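Local atomic coordinates of high-potential iron-sulfur protein (Rhodoferax fermentans, PDB entry 1HLQ), a protein that carries electrons at high redox potential through a [4Fe-4S] cluster and is competent in photosynthetic electron transfer involving the cytochrome bc1 complex and a membrane-bound tetraheme cytochrome c. Residues A[5-10]-A[15-20]; A[24-27]-A[31-34]; A[42-47]-A[62-67]. One frame throughout, in Å; residues are numbered along the deposited sequence.

Contact 1 (A[5-10]-A[15-20]); sequences VAETDA and LGYVAD
V5 and E7 meet Y17, V18 and A19 in a loop-to-loop contact that brings together the loops on either side of the short helix 10-14 in the N-terminal part of the HiPIP fold: segment 5-10 leads into the helix, and the loop 15-20 follows it. Two features frame that helix. Before it, a type I beta turn from A6 to D9 is closed by the D9 N to A6 O bond, and D9 OD1 also receives A6 N. After it, G16, at positive phi, is the C-prime residue of a Schellman motif that ends the helix, after which Y17 lies beside V5. The apolar half of the contact is V5 against Y17: CG1 of V5 lies 3.7 Å from CD2 of Y17, the branch meeting the ring obliquely. A chi1 of 173°, which points CG away from the main-chain N, extends the Y17 ring inward to the iron-sulfur cluster, whose pocket it helps to line, and F57 meets it there. The phenol OH bonds V63 N, while water 1 joins it to V5 O and so ties the two loops again at the far end of the ring. The polar half is E7. Its extended side chain runs alongside the backbone of 17-19, CG passing 3.6 Å from Y17 O. Water 3 donates to both E7 O, at 2.8 Å, and Y17 O, bridging the two main chains. Two donors grip OE1 of E7: water 2, and the amide of A19. That amide bond is nearly straight, 174° at the hydrogen, yet it reaches the oxygen from above the carboxylate plane, 35° out of it, with A19 N and E7 OE1 2.9 Å apart.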
loop_
_atom_site.group_PDB
_atom_site.type_symbol
_atom_site.label_atom_id
_atom_site.label_comp_id
_atom_site.label_asym_id
_atom_site.label_seq_id
_atom_site.Cartn_x
_atom_site.Cartn_y
_atom_site.Cartn_z
ATOM N N VAL A 5 11.479 2.124 8.053
ATOM C CA VAL A 5 10.215 2.841 8.183
ATOM C C VAL A 5 10.154 3.522 9.541
ATOM O O VAL A 5 10.555 2.929 10.556
ATOM C CB VAL A 5 9.048 1.834 8.045
ATOM C CG1 VAL A 5 7.711 2.447 8.423
ATOM C CG2 VAL A 5 9.009 1.242 6.640
ATOM N N ALA A 6 9.713 4.760 9.623
ATOM C CA ALA A 6 9.465 5.467 10.874
ATOM C C ALA A 6 7.989 5.275 11.226
ATOM O O ALA A 6 7.121 5.372 10.357
ATOM C CB ALA A 6 9.797 6.944 10.784
ATOM N N GLU A 7 7.679 5.076 12.498
ATOM C CA GLU A 7 6.307 4.902 12.945
ATOM C C GLU A 7 5.467 6.139 12.711
ATOM O O GLU A 7 4.238 6.044 12.686
ATOM C CB GLU A 7 6.268 4.465 14.415
ATOM C CG GLU A 7 6.843 3.083 14.610
ATOM C CD GLU A 7 6.918 2.602 16.040
ATOM O OE1 GLU A 7 7.611 1.574 16.195
ATOM O OE2 GLU A 7 6.324 3.260 16.924
ATOM N N THR A 8 6.074 7.309 12.561
ATOM C CA THR A 8 5.381 8.545 12.262
ATOM C C THR A 8 5.205 8.765 10.763
ATOM O O THR A 8 4.594 9.765 10.379
ATOM C CB THR A 8 6.179 9.724 12.862
ATOM O OG1 THR A 8 7.538 9.593 12.443
ATOM C CG2 THR A 8 6.032 9.734 14.378
ATOM N N ASP A 9 5.760 7.926 9.904
ATOM C CA ASP A 9 5.552 8.054 8.457
ATOM C C ASP A 9 4.058 7.896 8.178
ATOM O O ASP A 9 3.371 7.103 8.818
ATOM C CB ASP A 9 6.333 7.032 7.655
ATOM C CG ASP A 9 7.839 7.212 7.611
ATOM O OD1 ASP A 9 8.570 6.268 7.231
ATOM O OD2 ASP A 9 8.293 8.339 7.960
ATOM N N ALA A 10 3.529 8.645 7.212
ATOM C CA ALA A 10 2.097 8.621 6.952
ATOM C C ALA A 10 1.576 7.232 6.595
ATOM O O ALA A 10 0.529 6.829 7.131
ATOM C CB ALA A 10 1.733 9.581 5.819
ATOM N N LEU A 15 -1.410 2.176 8.629
ATOM C CA LEU A 15 -1.458 0.746 8.865
ATOM C C LEU A 15 -1.131 0.348 10.294
ATOM O O LEU A 15 -0.957 -0.838 10.606
ATOM C CB LEU A 15 -0.488 0.034 7.912
ATOM C CG LEU A 15 -0.872 0.065 6.429
ATOM C CD1 LEU A 15 0.268 -0.371 5.542
ATOM C CD2 LEU A 15 -2.085 -0.831 6.202
ATOM N N GLY A 16 -1.014 1.312 11.204
ATOM C CA GLY A 16 -0.658 1.021 12.590
ATOM C C GLY A 16 0.680 0.315 12.713
ATOM O O GLY A 16 0.888 -0.500 13.611
ATOM N N TYR A 17 1.622 0.588 11.800
ATOM C CA TYR A 17 2.905 -0.091 11.849
ATOM C C TYR A 17 3.690 0.244 13.113
ATOM O O TYR A 17 3.805 1.393 13.525
ATOM C CB TYR A 17 3.768 0.317 10.639
ATOM C CG TYR A 17 5.183 -0.220 10.716
ATOM C CD1 TYR A 17 5.522 -1.498 10.309
ATOM C CD2 TYR A 17 6.211 0.594 11.190
ATOM C CE1 TYR A 17 6.815 -1.974 10.443
ATOM C CE2 TYR A 17 7.509 0.141 11.320
ATOM C CZ TYR A 17 7.813 -1.140 10.913
ATOM O OH TYR A 17 9.100 -1.625 11.015
ATOM N N VAL A 18 4.268 -0.810 13.683
ATOM C CA VAL A 18 5.172 -0.661 14.820
ATOM C C VAL A 18 6.416 -1.478 14.490
ATOM O O VAL A 18 6.351 -2.552 13.893
ATOM C CB VAL A 18 4.594 -1.080 16.178
ATOM C CG1 VAL A 18 3.611 -0.039 16.702
ATOM C CG2 VAL A 18 3.970 -2.455 16.089
ATOM N N ALA A 19 7.577 -0.995 14.961
ATOM C CA ALA A 19 8.809 -1.715 14.759
ATOM C C ALA A 19 8.942 -2.923 15.681
ATOM O O ALA A 19 9.788 -3.772 15.407
ATOM C CB ALA A 19 10.023 -0.817 14.949
ATOM N N ASP A 20 8.067 -3.028 16.672
ATOM C CA ASP A 20 8.097 -4.146 17.615
ATOM C C ASP A 20 6.641 -4.543 17.860
ATOM O O ASP A 20 5.886 -3.770 18.417
ATOM C CB ASP A 20 8.738 -3.702 18.923
ATOM C CG ASP A 20 8.829 -4.768 19.991
ATOM O OD1 ASP A 20 9.562 -4.488 20.984
ATOM O OD2 ASP A 20 8.184 -5.831 19.898
HETATM O O HOH W 1 10.955 0.268 11.278
HETATM O O HOH W 2 7.755 -0.250 18.251
HETATM O O HOH W 3 2.632 3.782 12.888
#

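Contact 2 (A[24-27]-A[31-34]). With SO4 (sulfate ion), chain D.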
loop_
_atom_site.group_PDB
_atom_site.type_symbol
_atom_site.label_atom_id
_atom_site.label_comp_id
_atom_site.label_asym_id
_atom_site.label_seq_id
_atom_site.Cartn_x
_atom_site.Cartn_y
_atom_site.Cartn_z
ATOM N N ALA A 24 2.289 -3.066 19.508
ATOM C CA ALA A 24 1.153 -2.814 18.642
ATOM C C ALA A 24 -0.029 -2.265 19.444
ATOM O O ALA A 24 -0.141 -2.545 20.642
ATOM C CB ALA A 24 0.718 -4.094 17.935
ATOM N N ASP A 25 -0.897 -1.505 18.795
ATOM C CA ASP A 25 -2.068 -0.977 19.514
ATOM C C ASP A 25 -3.128 -2.061 19.567
ATOM O O ASP A 25 -4.011 -2.172 18.718
ATOM C CB ASP A 25 -2.570 0.277 18.829
ATOM C CG ASP A 25 -3.727 0.934 19.584
ATOM O OD1 ASP A 25 -4.024 2.067 19.170
ATOM O OD2 ASP A 25 -4.278 0.318 20.512
ATOM N N LYS A 26 -3.102 -2.853 20.640
ATOM C CA LYS A 26 -4.049 -3.944 20.807
ATOM C C LYS A 26 -5.472 -3.450 21.049
ATOM O O LYS A 26 -6.373 -4.263 20.879
ATOM C CB LYS A 26 -3.578 -4.854 21.934
ATOM C CG LYS A 26 -2.322 -5.673 21.648
ATOM C CD LYS A 26 -2.140 -6.603 22.849
ATOM C CE LYS A 26 -1.448 -7.888 22.500
ATOM N NZ LYS A 26 -2.190 -8.709 21.502
ATOM N N THR A 27 -5.650 -2.191 21.452
ATOM C CA THR A 27 -7.029 -1.712 21.632
ATOM C C THR A 27 -7.648 -1.471 20.261
ATOM O O THR A 27 -8.771 -1.878 19.991
ATOM C CB THR A 27 -7.032 -0.448 22.503
ATOM O OG1 THR A 27 -6.514 -0.806 23.787
ATOM C CG2 THR A 27 -8.425 0.133 22.617
ATOM N N LYS A 31 -7.472 -8.176 17.151
ATOM C CA LYS A 31 -7.113 -9.485 16.625
ATOM C C LYS A 31 -5.601 -9.670 16.484
ATOM O O LYS A 31 -5.104 -10.759 16.120
ATOM C CB LYS A 31 -7.823 -9.714 15.294
ATOM C CG LYS A 31 -9.344 -9.794 15.489
ATOM C CD LYS A 31 -10.052 -10.013 14.171
ATOM C CE LYS A 31 -11.565 -10.107 14.308
ATOM N NZ LYS A 31 -12.037 -11.490 14.529
ATOM N N HIS A 32 -4.822 -8.633 16.801
ATOM C CA HIS A 32 -3.370 -8.765 16.813
ATOM C C HIS A 32 -2.979 -9.771 17.891
ATOM O O HIS A 32 -3.550 -9.807 18.975
ATOM C CB HIS A 32 -2.731 -7.423 17.181
ATOM C CG HIS A 32 -1.341 -7.506 17.714
ATOM N ND1 HIS A 32 -0.193 -7.379 16.969
ATOM C CD2 HIS A 32 -0.949 -7.744 18.998
ATOM C CE1 HIS A 32 0.852 -7.550 17.785
ATOM N NE2 HIS A 32 0.408 -7.783 19.015
ATOM N N THR A 33 -1.899 -10.505 17.655
ATOM C CA THR A 33 -1.256 -11.277 18.704
ATOM C C THR A 33 0.254 -11.118 18.505
ATOM O O THR A 33 0.675 -10.848 17.377
ATOM C CB THR A 33 -1.512 -12.781 18.819
ATOM O OG1 THR A 33 -0.897 -13.472 17.737
ATOM C CG2 THR A 33 -2.998 -13.093 18.859
ATOM N N LYS A 34 1.064 -11.431 19.520
ATOM C CA LYS A 34 2.520 -11.324 19.352
ATOM C C LYS A 34 3.074 -12.451 18.506
ATOM O O LYS A 34 4.268 -12.435 18.156
ATOM C CB LYS A 34 3.351 -11.060 20.597
ATOM C CG LYS A 34 3.266 -12.088 21.702
ATOM C CD LYS A 34 3.691 -11.496 23.042
ATOM C CE LYS A 34 5.178 -11.626 23.299
ATOM N NZ LYS A 34 5.474 -11.761 24.763
HETATM S S SO4 D . -0.522 -12.027 22.706
HETATM O O1 SO4 D . 0.037 -10.783 22.084
HETATM O O2 SO4 D . -2.010 -11.979 22.639
HETATM O O3 SO4 D . -0.021 -12.071 24.120
HETATM O O4 SO4 D . -0.029 -13.232 21.965
#
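A chi1 of 159° sets the H32 imidazole opposite the main-chain N and turns it toward 24-27, while K26 stays extended to CE and then bends at chi4 (-61°), which swings NZ round to the ring's rim. A24 and K26 therefore meet the imidazole in different ways. The methyl of A24 sits over one face, a CH-pi contact in which CB is 3.6 Å from the H32 ring centroid and 19° off the normal, displaced toward the ND1-CE1 side. K26 crosses the ring at about a right angle: CE lies in the ring plane at the edge, 3.5 Å from H32 CD2. These two loop segments, joined by a short excursion of three residues, belong to the long irregular part of the HiPIP fold between helix 10-14 and strand 51-52, and W67 packs edge-to-face with H32. Beside K26 NZ a sulfate, probably from the crystallisation liquor, spans both segments. K26 NZ donates to sulfate O1 over 3.1 Å, and the same oxygen takes the amide K34 N at 2.8 Å. Weaker bonds run from K26 NZ to O2 and from K34 N to O4, and T33 CB lies 3.5 Å from sulfate O4.

Contact 3 (A[42-47]-A[62-67]). With SF4 (iron/sulfur cluster), chain G.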
loop_
_atom_site.group_PDB
_atom_site.type_symbol
_atom_site.label_atom_id
_atom_site.label_comp_id
_atom_site.label_asym_id
_atom_site.label_seq_id
_atom_site.Cartn_x
_atom_site.Cartn_y
_atom_site.Cartn_z
ATOM N N ALA A 42 3.237 -13.070 5.235
ATOM C CA ALA A 42 3.409 -13.508 3.853
ATOM C C ALA A 42 4.003 -12.440 2.958
ATOM O O ALA A 42 4.537 -12.722 1.875
ATOM C CB ALA A 42 2.069 -13.977 3.300
ATOM N N LEU A 43 3.917 -11.166 3.330
ATOM C CA LEU A 43 4.415 -10.065 2.522
ATOM C C LEU A 43 5.872 -9.731 2.781
ATOM O O LEU A 43 6.508 -9.129 1.897
ATOM C CB LEU A 43 3.523 -8.829 2.694
ATOM C CG LEU A 43 2.046 -9.045 2.335
ATOM C CD1 LEU A 43 1.245 -7.771 2.529
ATOM C CD2 LEU A 43 1.877 -9.574 0.920
ATOM N N TYR A 44 6.421 -10.118 3.918
ATOM C CA TYR A 44 7.805 -9.784 4.259
ATOM C C TYR A 44 8.777 -10.401 3.260
ATOM O O TYR A 44 8.675 -11.594 2.954
ATOM C CB TYR A 44 8.133 -10.223 5.668
ATOM C CG TYR A 44 9.504 -9.873 6.199
ATOM C CD1 TYR A 44 10.362 -10.863 6.649
ATOM C CD2 TYR A 44 9.924 -8.547 6.294
ATOM C CE1 TYR A 44 11.605 -10.537 7.163
ATOM C CE2 TYR A 44 11.160 -8.223 6.808
ATOM C CZ TYR A 44 12.002 -9.223 7.246
ATOM O OH TYR A 44 13.239 -8.928 7.761
ATOM N N GLN A 45 9.762 -9.607 2.825
ATOM C CA GLN A 45 10.718 -10.128 1.842
ATOM C C GLN A 45 12.101 -10.372 2.404
ATOM O O GLN A 45 12.991 -10.876 1.694
ATOM C CB GLN A 45 10.810 -9.138 0.667
ATOM C CG GLN A 45 9.497 -8.781 0.024
ATOM C CD GLN A 45 9.506 -7.837 -1.148
ATOM O OE1 GLN A 45 8.499 -7.685 -1.862
ATOM N NE2 GLN A 45 10.628 -7.171 -1.427
ATOM N N GLY A 46 12.325 -10.126 3.685
ATOM C CA GLY A 46 13.616 -10.292 4.306
ATOM C C GLY A 46 14.058 -11.658 4.765
ATOM O O GLY A 46 15.148 -11.798 5.346
ATOM N N LYS A 47 13.218 -12.668 4.587
ATOM C CA LYS A 47 13.491 -14.028 5.033
ATOM C C LYS A 47 13.857 -14.104 6.505
ATOM O O LYS A 47 13.062 -13.710 7.363
ATOM C CB LYS A 47 14.553 -14.684 4.145
ATOM C CG LYS A 47 14.079 -14.891 2.719
ATOM C CD LYS A 47 15.180 -15.483 1.846
ATOM C CE LYS A 47 14.819 -15.335 0.377
ATOM N NZ LYS A 47 15.857 -15.977 -0.491
ATOM N N VAL A 62 11.406 -2.705 6.817
ATOM C CA VAL A 62 10.690 -2.875 8.077
ATOM C C VAL A 62 11.520 -3.760 9.002
ATOM O O VAL A 62 12.410 -4.475 8.528
ATOM C CB VAL A 62 9.291 -3.491 7.874
ATOM C CG1 VAL A 62 8.402 -2.523 7.088
ATOM C CG2 VAL A 62 9.344 -4.854 7.195
ATOM N N VAL A 63 11.250 -3.709 10.289
ATOM C CA VAL A 63 11.954 -4.538 11.274
ATOM C C VAL A 63 11.210 -5.863 11.361
ATOM O O VAL A 63 9.973 -5.890 11.491
ATOM C CB VAL A 63 12.023 -3.830 12.627
ATOM C CG1 VAL A 63 12.660 -4.701 13.701
ATOM C CG2 VAL A 63 12.848 -2.556 12.454
ATOM N N ALA A 64 11.926 -6.991 11.351
ATOM C CA ALA A 64 11.331 -8.318 11.329
ATOM C C ALA A 64 10.444 -8.622 12.524
ATOM O O ALA A 64 9.450 -9.371 12.421
ATOM C CB ALA A 64 12.427 -9.352 11.178
ATOM N N LYS A 65 10.750 -8.011 13.645
ATOM C CA LYS A 65 10.050 -8.053 14.903
ATOM C C LYS A 65 8.779 -7.213 14.887
ATOM O O LYS A 65 7.996 -7.217 15.836
ATOM C CB LYS A 65 10.904 -7.366 16.000
ATOM C CG LYS A 65 12.025 -8.179 16.585
ATOM C CD LYS A 65 12.829 -7.396 17.609
ATOM C CE LYS A 65 11.985 -6.925 18.777
ATOM N NZ LYS A 65 12.856 -6.638 19.949
ATOM N N GLY A 66 8.602 -6.401 13.841
ATOM C CA GLY A 66 7.534 -5.452 13.697
ATOM C C GLY A 66 6.185 -6.025 13.300
ATOM O O GLY A 66 5.991 -7.231 13.250
ATOM N N TRP A 67 5.230 -5.144 13.017
ATOM C CA TRP A 67 3.868 -5.535 12.686
ATOM C C TRP A 67 3.119 -4.352 12.088
ATOM O O TRP A 67 3.377 -3.201 12.402
ATOM C CB TRP A 67 3.140 -5.925 13.994
ATOM C CG TRP A 67 1.726 -6.389 13.819
ATOM C CD1 TRP A 67 1.312 -7.666 13.594
ATOM C CD2 TRP A 67 0.541 -5.594 13.865
ATOM N NE1 TRP A 67 -0.060 -7.729 13.474
ATOM C CE2 TRP A 67 -0.558 -6.460 13.643
ATOM C CE3 TRP A 67 0.283 -4.233 14.067
ATOM C CZ2 TRP A 67 -1.875 -6.008 13.613
ATOM C CZ3 TRP A 67 -1.026 -3.786 14.030
ATOM C CH2 TRP A 67 -2.085 -4.671 13.816
HETATM FE FE1 SF4 G . 5.311 -6.268 8.345
HETATM FE FE2 SF4 G . 3.563 -7.720 6.808
HETATM FE FE3 SF4 G . 4.776 -5.523 5.804
HETATM FE FE4 SF4 G . 2.888 -5.273 7.722
HETATM S S1 SF4 G . 2.530 -6.131 5.611
HETATM S S2 SF4 G . 4.938 -4.157 7.698
HETATM S S3 SF4 G . 3.250 -7.134 9.027
HETATM S S4 SF4 G . 5.874 -7.420 6.425
#
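Y44 lays the edge of its ring against the CG2 methyl of V62, with CD2 3.8 Å from that carbon and the methyl near the ring plane. Farther along, its phenol end passes the methyl of A64, whose CB is 3.5 Å from Y44 OH and 4.0 Å from Y44 CZ. The trans chi1 of Y44 (-176°) carries the ring over toward 62-67 while its own loop folds back against it. One face is taken by that loop, G46 N lying 3.4 Å above the plane of the Y44 ring, over its centre, and OH is fixed by a hydrogen bond to A49 O. L43, Y44 and V62 also line the [4Fe-4S] pocket: Y44 CB lies 3.7 Å from cluster S4, L43 CD1 approaches S1 equally closely, and V62 CG1 reaches S2 at 3.9 Å. The two valine branches thus divide the work, CG1 facing sulfide and CG2 the tyrosine, an apolar lining of the kind HiPIPs use to shield their cluster from water. In the fold, V62 belongs to strand 62-63, antiparallel to strand 51-52, and the type I turn from V63 to G66 follows directly, while 42-47 is the loop leading toward strand 51-52.

Contacts 1 and 3 meet around the [4Fe-4S] cluster, their centres 13 Å apart and on opposite sides of the chain's centre. Y17 from contact 1 and L43, Y44 and V62 from contact 3 all line the pocket, with Y17 packing on V62. A probable hydrogen bond from V18 N to W67 O, 2.9 Å long, couples their main chains. Contact 2 lies farther out, 14 Å from contact 1 and 16 Å from contact 3 between centres, with the H32 side chain about 9 Å from the cluster. The touches found with the others are packing: V18 CG2 to A24 CA at 3.8 Å, and the W67 indole against H32 and A24, with H32 ND1 3.5 Å from W67 CE2.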